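Putative phosphosugar isomerases (Salmonella typhimurium LT2, PDB 3FKJ) probably binds phosphorylated sugars or related carbohydrate derivatives through its SIS domains and may act as an isomerase. Local coordinates at residues L266-S269 against T273-L276. Residues are numbered along the deposited sequence; the frame is centred on the assembly and turned at random.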
ATOM      1  N   LEU A 266      17.811  -1.870   1.302  1.00 30.97           N
ATOM      2  CA  LEU A 266      17.262  -1.287   0.078  1.00 31.31           C
ATOM      3  C   LEU A 266      17.324  -2.324  -1.019  1.00 31.36           C
ATOM      4  O   LEU A 266      18.382  -2.849  -1.332  1.00 31.08           O
ATOM      5  CB  LEU A 266      18.004  -0.018  -0.349  1.00 30.68           C
ATOM      6  CG  LEU A 266      17.615   0.678  -1.678  1.00 29.27           C
ATOM      7  CD1 LEU A 266      16.214   1.227  -1.594  1.00 32.01           C
ATOM      8  CD2 LEU A 266      18.572   1.797  -1.998  1.00 38.38           C
ATOM      9  N   LEU A 267      16.159  -2.635  -1.568  1.00 31.14           N
ATOM     10  CA  LEU A 267      16.032  -3.476  -2.750  1.00 30.06           C
ATOM     11  C   LEU A 267      15.919  -2.562  -3.935  1.00 31.19           C
ATOM     12  O   LEU A 267      14.832  -2.141  -4.276  1.00 29.86           O
ATOM     13  CB  LEU A 267      14.796  -4.360  -2.652  1.00 29.27           C
ATOM     14  CG  LEU A 267      14.681  -5.214  -1.377  1.00 26.12           C
ATOM     15  CD1 LEU A 267      13.512  -6.084  -1.548  1.00 23.64           C
ATOM     16  CD2 LEU A 267      15.937  -6.033  -1.108  1.00 25.46           C
ATOM     17  N   GLN A 268      17.073  -2.247  -4.519  1.00 32.54           N
ATOM     18  CA  GLN A 268      17.196  -1.303  -5.630  1.00 32.39           C
ATOM     19  C   GLN A 268      16.785  -1.956  -6.967  1.00 32.20           C
ATOM     20  O   GLN A 268      17.085  -3.131  -7.235  1.00 27.88           O
ATOM     21  CB  GLN A 268      18.640  -0.756  -5.726  1.00 29.65           C
ATOM     22  CG  GLN A 268      18.837   0.309  -6.793  1.00 29.92           C
ATOM     23  CD  GLN A 268      20.181   1.007  -6.723  1.00 33.90           C
ATOM     24  OE1 GLN A 268      21.153   0.456  -6.201  1.00 33.29           O
ATOM     25  NE2 GLN A 268      20.244   2.235  -7.256  1.00 31.28           N
ATOM     26  N   SER A 269      16.094  -1.158  -7.778  1.00 30.55           N
ATOM     27  CA  SER A 269      15.546  -1.599  -9.045  1.00 30.89           C
ATOM     28  C   SER A 269      16.358  -1.071 -10.221  1.00 31.63           C
ATOM     29  O   SER A 269      17.076  -0.045 -10.114  1.00 31.58           O
ATOM     30  CB  SER A 269      14.109  -1.071  -9.224  1.00 31.51           C
ATOM     31  OG  SER A 269      13.232  -1.531  -8.223  1.00 32.97           O
ATOM     32  N   THR A 273      12.395   3.796 -11.815  1.00 32.26           N
ATOM     33  CA  THR A 273      12.363   4.285 -10.428  1.00 32.35           C
ATOM     34  C   THR A 273      13.736   4.256  -9.747  1.00 30.98           C
ATOM     35  O   THR A 273      13.901   4.754  -8.631  1.00 31.19           O
ATOM     36  CB  THR A 273      11.261   3.565  -9.588  1.00 32.48           C
ATOM     37  OG1 THR A 273      11.666   2.210  -9.318  1.00 35.54           O
ATOM     38  CG2 THR A 273       9.933   3.564 -10.369  1.00 28.50           C
ATOM     39  N   ARG A 274      14.750   3.758 -10.443  1.00 31.89           N
ATOM     40  CA  ARG A 274      16.106   3.727  -9.888  1.00 32.01           C
ATOM     41  C   ARG A 274      16.587   5.042  -9.272  1.00 31.51           C
ATOM     42  O   ARG A 274      17.202   5.036  -8.201  1.00 31.59           O
ATOM     43  CB  ARG A 274      17.085   3.284 -10.960  1.00 32.06           C
ATOM     44  CG  ARG A 274      18.450   2.913 -10.461  1.00 26.49           C
ATOM     45  CD  ARG A 274      19.202   2.256 -11.578  1.00 30.28           C
ATOM     46  NE  ARG A 274      20.552   1.922 -11.148  1.00 31.31           N
ATOM     47  CZ  ARG A 274      20.902   0.842 -10.457  1.00 28.51           C
ATOM     48  NH1 ARG A 274      20.016  -0.075 -10.113  1.00 30.55           N
ATOM     49  NH2 ARG A 274      22.175   0.687 -10.101  1.00 31.77           N
ATOM     50  N   PRO A 275      16.348   6.179  -9.940  1.00 32.00           N
ATOM     51  CA  PRO A 275      16.767   7.443  -9.311  1.00 33.13           C
ATOM     52  C   PRO A 275      16.152   7.728  -7.932  1.00 33.26           C
ATOM     53  O   PRO A 275      16.763   8.425  -7.116  1.00 33.49           O
ATOM     54  CB  PRO A 275      16.319   8.502 -10.341  1.00 32.68           C
ATOM     55  CG  PRO A 275      16.317   7.742 -11.649  1.00 31.91           C
ATOM     56  CD  PRO A 275      15.758   6.413 -11.277  1.00 33.09           C
ATOM     57  N   LEU A 276      14.955   7.189  -7.686  1.00 34.16           N
ATOM     58  CA  LEU A 276      14.355   7.251  -6.357  1.00 32.61           C
ATOM     59  C   LEU A 276      15.243   6.549  -5.351  1.00 31.05           C
ATOM     60  O   LEU A 276      15.531   7.099  -4.270  1.00 30.98           O
ATOM     61  CB  LEU A 276      12.946   6.656  -6.331  1.00 31.70           C
ATOM     62  CG  LEU A 276      11.828   7.566  -6.797  1.00 31.34           C
ATOM     63  CD1 LEU A 276      11.938   7.831  -8.295  1.00 24.85           C
ATOM     64  CD2 LEU A 276      10.456   6.941  -6.434  1.00 29.14           C
TER
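The flat end of R274 lies against the side-chain amide of Q268 as a stacked pair: the guanidinium and amide planes are only 7° apart, and Q268 NE2 sits over the centre of the guanidinium, 3.6 Å from R274 CZ. The overlap extends back along the glutamine, whose CG comes within 3.5 Å of R274 NH1. Two extended chains make this possible. Q268 carries CG anti to its own N (chi1 -176°) and reaches out from the strand end, while R274 runs straight from CG to NE before turning its guanidinium at chi4.

The same guanidinium is held at its edge by the backbone. R274 NH1 donates to S269 O over 2.9 Å with an N-H...O angle of 156°; the oxygen lies close to the guanidinium plane, yet the donor stands well above the carbonyl plane rather than on a lone pair. The arginine's aliphatic part also wraps this carbonyl, with R274 CG 3.3 Å from S269 O. D295, at the end of the adjacent strand, forms a salt bridge with NH1, which should help fix the group's rotation, and D278 accepts a hydrogen bond from Q268 NE2.

Deeper in the turn, S269 CB approaches T273 OG1 at 4.1 Å, but the two hydroxyls bond to other serines, S222 and S219 respectively. S269 N is bound by D277 in the helix's first turn. Together these contacts tie the carboxy-terminal end of strand 263-268 to the start of helix 274-286, the strand-to-helix turn of a beta-alpha-beta unit in the parallel-sheet, SIS-like fold.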